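Local coordinates for Dps family protein (Staphylococcus aureus subsp. aureus, PDB 2D5K) that probably oxidises and stores iron inside a twelve-subunit ferritin-like shell and probably also compacts the nucleoid, at residues Tyr55-Glu58 and Leu59-Ile63. Sequence-based numbering, arbitrary orientation.
Sequences YVDE and LAERI
Asp57 and Glu61 sit one helical turn apart on helix 38-65 and bring their carboxylates together, Asp57 OD1 lying 3.7 Å from Glu61 OE2. The two groups are not stacked flat: their planes are turned 49° against each other. Different first torsions close the gap. Asp57 puts CG opposite its own backbone N (chi1 -166°), which swings the acid forward along the helix, while Glu61 sends CG back beside its N (chi1 -57°) and then runs on extended. On the way Glu61 CG passes 3.1 Å from Asp57 O, and the same oxygen accepts the hydrogen bond from Glu61 N at 2.9 Å.

Leu59 turns away from the acids. It lays CB and CG against the carbonyl of Tyr55, with CG 3.4 Å from Tyr55 O, and its CD2 branch comes within 3.8 Å of Glu58 OE1. Leu59 and Tyr55 both pack on Met132 of helix 123-147, inside the four-helix bundle.

Each acid has its strongest polar partner on a second subunit: Trp31 NE1 of that subunit donates a hydrogen bond to Asp57 OD1, and its His42 NE2 is hydrogen-bonded to Glu61 OE2, while its His30 packs on both acids. Acids from one subunit facing histidines from another are consistent with the intersubunit ferroxidase centre of Dps proteins, where such groups bind iron, and the pair probably serves that role here.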
ATOM      1  N   TYR B  55      -8.986   6.892 -22.891  1.00 18.58           N
ATOM      2  CA  TYR B  55      -9.192   7.963 -23.866  1.00 20.22           C
ATOM      3  C   TYR B  55     -10.656   8.091 -24.234  1.00 19.78           C
ATOM      4  O   TYR B  55     -11.202   9.192 -24.288  1.00 19.65           O
ATOM      5  CB  TYR B  55      -8.412   7.706 -25.160  1.00 23.02           C
ATOM      6  CG  TYR B  55      -6.919   7.853 -25.047  1.00 26.50           C
ATOM      7  CD1 TYR B  55      -6.355   8.872 -24.281  1.00 29.76           C
ATOM      8  CD2 TYR B  55      -6.066   6.991 -25.737  1.00 28.96           C
ATOM      9  CE1 TYR B  55      -4.977   9.028 -24.201  1.00 32.51           C
ATOM     10  CE2 TYR B  55      -4.686   7.141 -25.665  1.00 32.18           C
ATOM     11  CZ  TYR B  55      -4.152   8.160 -24.896  1.00 31.43           C
ATOM     12  OH  TYR B  55      -2.791   8.310 -24.818  1.00 36.91           O
ATOM     13  N   VAL B  56     -11.282   6.952 -24.512  1.00 17.63           N
ATOM     14  CA  VAL B  56     -12.684   6.934 -24.889  1.00 16.36           C
ATOM     15  C   VAL B  56     -13.550   7.636 -23.848  1.00 17.74           C
ATOM     16  O   VAL B  56     -14.417   8.441 -24.193  1.00 18.93           O
ATOM     17  CB  VAL B  56     -13.182   5.482 -25.086  1.00 19.06           C
ATOM     18  CG1 VAL B  56     -14.696   5.459 -25.242  1.00 19.47           C
ATOM     19  CG2 VAL B  56     -12.532   4.884 -26.327  1.00 18.68           C
ATOM     20  N   ASP B  57     -13.306   7.340 -22.578  1.00 16.64           N
ATOM     21  CA  ASP B  57     -14.087   7.946 -21.509  1.00 18.07           C
ATOM     22  C   ASP B  57     -13.766   9.429 -21.341  1.00 19.09           C
ATOM     23  O   ASP B  57     -14.674  10.252 -21.185  1.00 20.34           O
ATOM     24  CB  ASP B  57     -13.839   7.206 -20.194  1.00 18.43           C
ATOM     25  CG  ASP B  57     -14.863   7.552 -19.130  1.00 21.56           C
ATOM     26  OD1 ASP B  57     -16.075   7.419 -19.406  1.00 22.38           O
ATOM     27  OD2 ASP B  57     -14.459   7.946 -18.020  1.00 22.49           O
ATOM     28  N   GLU B  58     -12.481   9.771 -21.376  1.00 18.12           N
ATOM     29  CA  GLU B  58     -12.067  11.162 -21.220  1.00 20.02           C
ATOM     30  C   GLU B  58     -12.666  12.059 -22.295  1.00 20.24           C
ATOM     31  O   GLU B  58     -13.272  13.087 -21.994  1.00 19.44           O
ATOM     32  CB  GLU B  58     -10.540  11.288 -21.272  1.00 22.85           C
ATOM     33  CG  GLU B  58     -10.062  12.746 -21.229  1.00 24.59           C
ATOM     34  CD  GLU B  58      -8.585  12.904 -21.539  1.00 27.30           C
ATOM     35  OE1 GLU B  58      -8.125  12.327 -22.546  1.00 28.62           O
ATOM     36  OE2 GLU B  58      -7.890  13.621 -20.785  1.00 27.93           O
ATOM     37  N   LEU B  59     -12.492  11.672 -23.554  1.00 20.63           N
ATOM     38  CA  LEU B  59     -13.010  12.475 -24.651  1.00 21.34           C
ATOM     39  C   LEU B  59     -14.533  12.489 -24.691  1.00 21.01           C
ATOM     40  O   LEU B  59     -15.141  13.513 -25.008  1.00 19.87           O
ATOM     41  CB  LEU B  59     -12.437  11.982 -25.988  1.00 23.82           C
ATOM     42  CG  LEU B  59     -10.906  11.998 -26.099  1.00 25.92           C
ATOM     43  CD1 LEU B  59     -10.508  11.889 -27.559  1.00 25.62           C
ATOM     44  CD2 LEU B  59     -10.337  13.284 -25.514  1.00 25.41           C
ATOM     45  N   ALA B  60     -15.159  11.365 -24.361  1.00 19.74           N
ATOM     46  CA  ALA B  60     -16.615  11.305 -24.361  1.00 18.83           C
ATOM     47  C   ALA B  60     -17.197  12.244 -23.302  1.00 18.11           C
ATOM     48  O   ALA B  60     -18.189  12.927 -23.552  1.00 19.45           O
ATOM     49  CB  ALA B  60     -17.088   9.879 -24.101  1.00 18.24           C
ATOM     50  N   GLU B  61     -16.585  12.282 -22.121  1.00 19.05           N
ATOM     51  CA  GLU B  61     -17.093  13.147 -21.061  1.00 19.35           C
ATOM     52  C   GLU B  61     -16.762  14.616 -21.297  1.00 19.07           C
ATOM     53  O   GLU B  61     -17.352  15.496 -20.674  1.00 19.27           O
ATOM     54  CB  GLU B  61     -16.580  12.688 -19.696  1.00 21.51           C
ATOM     55  CG  GLU B  61     -16.947  11.238 -19.395  1.00 22.67           C
ATOM     56  CD  GLU B  61     -16.980  10.920 -17.917  1.00 23.39           C
ATOM     57  OE1 GLU B  61     -16.173  11.492 -17.156  1.00 22.83           O
ATOM     58  OE2 GLU B  61     -17.812  10.077 -17.516  1.00 24.11           O
ATOM     59  N   ARG B  62     -15.815  14.885 -22.193  1.00 17.67           N
ATOM     60  CA  ARG B  62     -15.488  16.270 -22.516  1.00 17.49           C
ATOM     61  C   ARG B  62     -16.596  16.741 -23.447  1.00 18.39           C
ATOM     62  O   ARG B  62     -17.085  17.865 -23.333  1.00 19.36           O
ATOM     63  CB  ARG B  62     -14.132  16.377 -23.221  1.00 16.49           C
ATOM     64  CG  ARG B  62     -13.848  17.775 -23.793  1.00 17.03           C
ATOM     65  CD  ARG B  62     -13.972  18.861 -22.716  1.00 16.72           C
ATOM     66  NE  ARG B  62     -13.867  20.210 -23.280  1.00 15.92           N
ATOM     67  CZ  ARG B  62     -14.155  21.322 -22.612  1.00 17.93           C
ATOM     68  NH1 ARG B  62     -14.567  21.254 -21.350  1.00 15.20           N
ATOM     69  NH2 ARG B  62     -14.046  22.506 -23.207  1.00 14.48           N
ATOM     70  N   ILE B  63     -16.989  15.870 -24.374  1.00 19.08           N
ATOM     71  CA  ILE B  63     -18.060  16.188 -25.309  1.00 18.84           C
ATOM     72  C   ILE B  63     -19.303  16.539 -24.497  1.00 20.85           C
ATOM     73  O   ILE B  63     -20.055  17.450 -24.852  1.00 20.55           O
ATOM     74  CB  ILE B  63     -18.374  14.991 -26.241  1.00 18.92           C
ATOM     75  CG1 ILE B  63     -17.223  14.786 -27.234  1.00 17.70           C
ATOM     76  CG2 ILE B  63     -19.667  15.238 -26.997  1.00 17.21           C
ATOM     77  CD1 ILE B  63     -17.407  13.597 -28.157  1.00 17.26           C
TER